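Local coordinates for protein polyhedrin (Orgyia pseudotsugata cypovirus 5, PDB 5A8U) that forms the crystalline occlusion bodies, or polyhedra, that encase cypovirus particles and protect them outside the host until insect larvae ingest them, at residues 162-174 / 241-253. Sequence-based numbering, arbitrary orientation.
Sequences QPLYFCDRMAGKS and RELVYQNSYGYTV
The CA atoms of L164 and T252 come nearest, 6.2 Å apart, where the C-terminal tail 242-253 lies over the hairpin of strand 162-166 and the start of strand 169-178. A type II' turn from F166 to R169 closes this hairpin. A171 and G172 both face L164 in a classic bulge, and both their N-H groups bond to L164 O.

L164 and V244 form the apolar centre. Their side chains run antiparallel alongside one another, with L164 CB 3.9 Å from V244 CG2. The other methyl, V244 CG1, lies anti to its own carbonyl carbon (chi1 -75°). There it meets A171 CB and the edge of the F166 ring. L164 CD2 lies 3.5 Å from T252 OG1, and T252 CG2 lies 3.7 Å from Y165 O.

The Q162 and Q246 side chains meet roughly perpendicular, their amide planes 57° apart. Q246 NE2 donates to Q162 OE1 at 2.9 Å. The bond is fairly straight (162°), but the donor sits well above the carbonyl plane of Q162. Water 1 links Q162 NE2 and Q246 OE1. Water 2 joins Y165 N to T252 OG1.

R146 of the second subunit makes a cation-pi contact with F166 and a salt bridge with E242. The tail thus packs on one face of the sheet, held to its outermost hairpin by apolar contacts, one direct amide bond and two water bridges. Q111 and Q115 of strand 109-115 add further bonds to the tail.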
loop_
_atom_site.group_PDB
_atom_site.type_symbol
_atom_site.label_atom_id
_atom_site.label_comp_id
_atom_site.label_asym_id
_atom_site.label_seq_id
_atom_site.Cartn_x
_atom_site.Cartn_y
_atom_site.Cartn_z
ATOM N N GLN A 162 -5.529 -23.606 -14.309
ATOM C CA GLN A 162 -6.343 -24.090 -15.403
ATOM C C GLN A 162 -6.490 -22.999 -16.445
ATOM O O GLN A 162 -6.785 -21.857 -16.116
ATOM C CB GLN A 162 -7.723 -24.507 -14.886
ATOM C CG GLN A 162 -7.679 -25.577 -13.813
ATOM C CD GLN A 162 -9.065 -25.966 -13.358
ATOM O OE1 GLN A 162 -9.947 -26.174 -14.179
ATOM N NE2 GLN A 162 -9.269 -26.050 -12.055
ATOM N N PRO A 163 -6.311 -23.353 -17.721
ATOM C CA PRO A 163 -6.422 -22.339 -18.772
ATOM C C PRO A 163 -7.871 -21.909 -18.975
ATOM O O PRO A 163 -8.781 -22.739 -19.001
ATOM C CB PRO A 163 -5.905 -23.065 -20.020
ATOM C CG PRO A 163 -5.256 -24.319 -19.531
ATOM C CD PRO A 163 -5.961 -24.679 -18.266
ATOM N N LEU A 164 -8.083 -20.608 -19.074
ATOM C CA LEU A 164 -9.410 -20.064 -19.326
ATOM C C LEU A 164 -9.377 -19.361 -20.680
ATOM O O LEU A 164 -8.616 -18.411 -20.889
ATOM C CB LEU A 164 -9.837 -19.094 -18.210
ATOM C CG LEU A 164 -9.752 -19.601 -16.761
ATOM C CD1 LEU A 164 -10.239 -18.530 -15.755
ATOM C CD2 LEU A 164 -10.519 -20.893 -16.569
ATOM N N TYR A 165 -10.212 -19.835 -21.596
ATOM C CA TYR A 165 -10.236 -19.326 -22.959
ATOM C C TYR A 165 -11.317 -18.278 -23.185
ATOM O O TYR A 165 -12.365 -18.298 -22.544
ATOM C CB TYR A 165 -10.417 -20.482 -23.953
ATOM C CG TYR A 165 -9.154 -21.280 -24.138
ATOM C CD1 TYR A 165 -8.827 -22.305 -23.273
ATOM C CD2 TYR A 165 -8.260 -20.971 -25.156
ATOM C CE1 TYR A 165 -7.651 -23.025 -23.425
ATOM C CE2 TYR A 165 -7.085 -21.678 -25.312
ATOM C CZ TYR A 165 -6.789 -22.705 -24.447
ATOM O OH TYR A 165 -5.622 -23.421 -24.605
ATOM N N PHE A 166 -11.051 -17.359 -24.105
ATOM C CA PHE A 166 -12.044 -16.383 -24.542
ATOM C C PHE A 166 -11.984 -16.464 -26.055
ATOM O O PHE A 166 -10.953 -16.178 -26.651
ATOM C CB PHE A 166 -11.694 -14.978 -24.027
ATOM C CG PHE A 166 -12.791 -13.960 -24.219
ATOM C CD1 PHE A 166 -13.025 -13.395 -25.466
ATOM C CD2 PHE A 166 -13.574 -13.543 -23.146
ATOM C CE1 PHE A 166 -14.031 -12.450 -25.646
ATOM C CE2 PHE A 166 -14.581 -12.596 -23.322
ATOM C CZ PHE A 166 -14.810 -12.055 -24.573
ATOM N N CYS A 167 -13.081 -16.904 -26.671
ATOM C CA CYS A 167 -13.077 -17.229 -28.091
ATOM C C CYS A 167 -11.984 -18.251 -28.398
ATOM O O CYS A 167 -11.943 -19.334 -27.805
ATOM C CB CYS A 167 -12.885 -15.968 -28.938
ATOM S SG CYS A 167 -14.289 -14.824 -28.910
ATOM N N ASP A 168 -11.088 -17.904 -29.314
ATOM C CA ASP A 168 -10.080 -18.865 -29.762
ATOM C C ASP A 168 -8.719 -18.740 -29.069
ATOM O O ASP A 168 -7.799 -19.498 -29.376
ATOM C CB ASP A 168 -9.921 -18.816 -31.292
ATOM C CG ASP A 168 -9.520 -17.443 -31.802
ATOM O OD1 ASP A 168 -9.681 -16.448 -31.060
ATOM O OD2 ASP A 168 -9.048 -17.357 -32.957
ATOM N N ARG A 169 -8.593 -17.804 -28.130
ATOM C CA ARG A 169 -7.317 -17.590 -27.438
ATOM C C ARG A 169 -7.418 -17.922 -25.956
ATOM O O ARG A 169 -8.498 -17.806 -25.373
ATOM C CB ARG A 169 -6.856 -16.140 -27.609
ATOM C CG ARG A 169 -6.324 -15.817 -29.002
ATOM C CD ARG A 169 -4.952 -16.452 -29.218
ATOM N NE ARG A 169 -4.465 -16.305 -30.589
ATOM C CZ ARG A 169 -4.457 -17.283 -31.492
ATOM N NH1 ARG A 169 -4.908 -18.490 -31.171
ATOM N NH2 ARG A 169 -3.996 -17.055 -32.718
ATOM N N MET A 170 -6.305 -18.331 -25.343
ATOM C CA MET A 170 -6.272 -18.471 -23.888
ATOM C C MET A 170 -6.100 -17.096 -23.249
ATOM O O MET A 170 -5.057 -16.465 -23.406
ATOM C CB MET A 170 -5.161 -19.412 -23.410
ATOM C CG MET A 170 -5.259 -19.697 -21.898
ATOM S SD MET A 170 -3.813 -20.448 -21.133
ATOM C CE MET A 170 -2.674 -19.051 -21.073
ATOM N N ALA A 171 -7.119 -16.630 -22.529
ATOM C CA ALA A 171 -7.107 -15.273 -21.984
ATOM C C ALA A 171 -6.431 -15.194 -20.619
ATOM O O ALA A 171 -5.818 -14.187 -20.261
ATOM C CB ALA A 171 -8.526 -14.727 -21.888
ATOM N N GLY A 172 -6.569 -16.243 -19.833
ATOM C CA GLY A 172 -5.983 -16.231 -18.517
ATOM C C GLY A 172 -5.925 -17.628 -17.955
ATOM O O GLY A 172 -6.198 -18.608 -18.654
ATOM N N LYS A 173 -5.542 -17.725 -16.687
ATOM C CA LYS A 173 -5.511 -19.001 -15.995
ATOM C C LYS A 173 -6.067 -18.819 -14.600
ATOM O O LYS A 173 -5.979 -17.732 -14.017
ATOM C CB LYS A 173 -4.087 -19.558 -15.910
ATOM C CG LYS A 173 -3.406 -19.757 -17.256
ATOM C CD LYS A 173 -2.176 -20.632 -17.017
ATOM C CE LYS A 173 -1.327 -20.869 -18.226
ATOM N NZ LYS A 173 -0.380 -21.988 -17.857
ATOM N N SER A 174 -6.643 -19.887 -14.068
ATOM C CA SER A 174 -7.272 -19.814 -12.760
ATOM C C SER A 174 -6.795 -20.947 -11.876
ATOM O O SER A 174 -6.600 -22.080 -12.338
ATOM C CB SER A 174 -8.804 -19.894 -12.920
ATOM O OG SER A 174 -9.433 -20.031 -11.663
ATOM N N ARG A 241 -16.432 -6.479 -17.535
ATOM C CA ARG A 241 -15.011 -6.096 -17.600
ATOM C C ARG A 241 -14.264 -6.997 -18.585
ATOM O O ARG A 241 -13.073 -6.785 -18.838
ATOM C CB ARG A 241 -14.330 -6.205 -16.232
ATOM C CG ARG A 241 -14.701 -5.141 -15.200
ATOM C CD ARG A 241 -13.831 -3.865 -15.298
ATOM N NE ARG A 241 -12.403 -4.168 -15.432
ATOM C CZ ARG A 241 -11.523 -4.199 -14.433
ATOM N NH1 ARG A 241 -11.885 -3.910 -13.188
ATOM N NH2 ARG A 241 -10.258 -4.509 -14.687
ATOM N N GLU A 242 -14.958 -8.006 -19.109
ATOM C CA GLU A 242 -14.343 -9.041 -19.958
ATOM C C GLU A 242 -13.182 -9.720 -19.229
ATOM O O GLU A 242 -12.154 -10.070 -19.830
ATOM C CB GLU A 242 -13.949 -8.503 -21.351
ATOM C CG GLU A 242 -15.149 -7.929 -22.103
ATOM C CD GLU A 242 -14.858 -7.482 -23.537
ATOM O OE1 GLU A 242 -13.878 -7.968 -24.147
ATOM O OE2 GLU A 242 -15.627 -6.634 -24.048
ATOM N N LEU A 243 -13.390 -9.932 -17.932
ATOM C CA LEU A 243 -12.484 -10.708 -17.097
ATOM C C LEU A 243 -12.974 -12.150 -17.052
ATOM O O LEU A 243 -14.103 -12.408 -16.640
ATOM C CB LEU A 243 -12.461 -10.132 -15.677
ATOM C CG LEU A 243 -11.742 -8.791 -15.505
ATOM C CD1 LEU A 243 -12.031 -8.180 -14.148
ATOM C CD2 LEU A 243 -10.249 -9.003 -15.679
ATOM N N VAL A 244 -12.143 -13.099 -17.471
ATOM C CA VAL A 244 -12.539 -14.497 -17.372
ATOM C C VAL A 244 -12.554 -14.953 -15.929
ATOM O O VAL A 244 -11.847 -14.416 -15.071
ATOM C CB VAL A 244 -11.667 -15.451 -18.221
ATOM C CG1 VAL A 244 -12.026 -15.314 -19.708
ATOM C CG2 VAL A 244 -10.183 -15.212 -17.955
ATOM N N TYR A 245 -13.372 -15.956 -15.667
ATOM C CA TYR A 245 -13.668 -16.372 -14.309
ATOM C C TYR A 245 -14.202 -17.788 -14.413
ATOM O O TYR A 245 -14.993 -18.093 -15.302
ATOM C CB TYR A 245 -14.755 -15.444 -13.749
ATOM C CG TYR A 245 -15.249 -15.776 -12.367
ATOM C CD1 TYR A 245 -16.250 -16.719 -12.166
ATOM C CD2 TYR A 245 -14.728 -15.125 -11.250
ATOM C CE1 TYR A 245 -16.706 -17.021 -10.897
ATOM C CE2 TYR A 245 -15.189 -15.420 -9.969
ATOM C CZ TYR A 245 -16.177 -16.370 -9.809
ATOM O OH TYR A 245 -16.631 -16.672 -8.554
ATOM N N GLN A 246 -13.785 -18.660 -13.508
ATOM C CA GLN A 246 -14.306 -20.018 -13.528
ATOM C C GLN A 246 -15.368 -20.177 -12.441
ATOM O O GLN A 246 -15.111 -19.933 -11.257
ATOM C CB GLN A 246 -13.182 -21.038 -13.328
ATOM C CG GLN A 246 -13.667 -22.476 -13.454
ATOM C CD GLN A 246 -12.577 -23.468 -13.118
ATOM O OE1 GLN A 246 -12.295 -23.721 -11.947
ATOM N NE2 GLN A 246 -11.935 -24.016 -14.148
ATOM N N ASN A 247 -16.581 -20.565 -12.830
ATOM C CA ASN A 247 -17.623 -20.646 -11.811
ATOM C C ASN A 247 -17.590 -21.927 -10.969
ATOM O O ASN A 247 -16.737 -22.797 -11.177
ATOM C CB ASN A 247 -19.012 -20.377 -12.404
ATOM C CG ASN A 247 -19.549 -21.537 -13.252
ATOM O OD1 ASN A 247 -19.023 -22.651 -13.246
ATOM N ND2 ASN A 247 -20.629 -21.271 -13.968
ATOM N N SER A 248 -18.522 -22.022 -10.020
ATOM C CA SER A 248 -18.582 -23.114 -9.047
ATOM C C SER A 248 -18.778 -24.494 -9.658
ATOM O O SER A 248 -18.650 -25.506 -8.964
ATOM C CB SER A 248 -19.702 -22.842 -8.032
ATOM O OG SER A 248 -19.352 -21.748 -7.209
ATOM N N TYR A 249 -19.102 -24.522 -10.948
ATOM C CA TYR A 249 -19.338 -25.769 -11.650
ATOM C C TYR A 249 -18.176 -26.160 -12.557
ATOM O O TYR A 249 -18.237 -27.179 -13.236
ATOM C CB TYR A 249 -20.642 -25.686 -12.436
ATOM C CG TYR A 249 -21.828 -25.366 -11.545
ATOM C CD1 TYR A 249 -22.549 -26.382 -10.932
ATOM C CD2 TYR A 249 -22.199 -24.046 -11.288
ATOM C CE1 TYR A 249 -23.615 -26.096 -10.101
ATOM C CE2 TYR A 249 -23.270 -23.751 -10.460
ATOM C CZ TYR A 249 -23.971 -24.778 -9.871
ATOM O OH TYR A 249 -25.039 -24.502 -9.053
ATOM N N GLY A 250 -17.126 -25.344 -12.572
ATOM C CA GLY A 250 -15.967 -25.610 -13.405
ATOM C C GLY A 250 -16.000 -24.983 -14.788
ATOM O O GLY A 250 -15.087 -25.207 -15.589
ATOM N N TYR A 251 -17.046 -24.199 -15.070
ATOM C CA TYR A 251 -17.207 -23.537 -16.364
ATOM C C TYR A 251 -16.532 -22.183 -16.414
ATOM O O TYR A 251 -16.626 -21.416 -15.470
ATOM C CB TYR A 251 -18.686 -23.269 -16.639
ATOM C CG TYR A 251 -19.436 -24.418 -17.273
ATOM C CD1 TYR A 251 -19.573 -25.629 -16.617
ATOM C CD2 TYR A 251 -20.041 -24.262 -18.511
ATOM C CE1 TYR A 251 -20.278 -26.674 -17.198
ATOM C CE2 TYR A 251 -20.745 -25.293 -19.093
ATOM C CZ TYR A 251 -20.856 -26.494 -18.438
ATOM O OH TYR A 251 -21.568 -27.514 -19.031
ATOM N N THR A 252 -15.894 -21.877 -17.539
ATOM C CA THR A 252 -15.392 -20.534 -17.804
ATOM C C THR A 252 -16.536 -19.619 -18.200
ATOM O O THR A 252 -17.284 -19.917 -19.129
ATOM C CB THR A 252 -14.358 -20.560 -18.958
ATOM O OG1 THR A 252 -13.296 -21.457 -18.616
ATOM C CG2 THR A 252 -13.792 -19.195 -19.222
ATOM N N VAL A 253 -16.653 -18.499 -17.486
ATOM C CA VAL A 253 -17.692 -17.520 -17.728
ATOM C C VAL A 253 -17.061 -16.130 -17.767
ATOM O O VAL A 253 -17.744 -15.125 -18.008
ATOM C CB VAL A 253 -18.808 -17.594 -16.661
ATOM C CG1 VAL A 253 -19.471 -18.965 -16.692
ATOM C CG2 VAL A 253 -18.259 -17.312 -15.263
ATOM O OXT VAL A 253 -15.847 -15.994 -17.600
HETATM O O HOH W 1 -11.925 -26.381 -11.411
HETATM O O HOH W 2 -12.062 -21.921 -21.045
#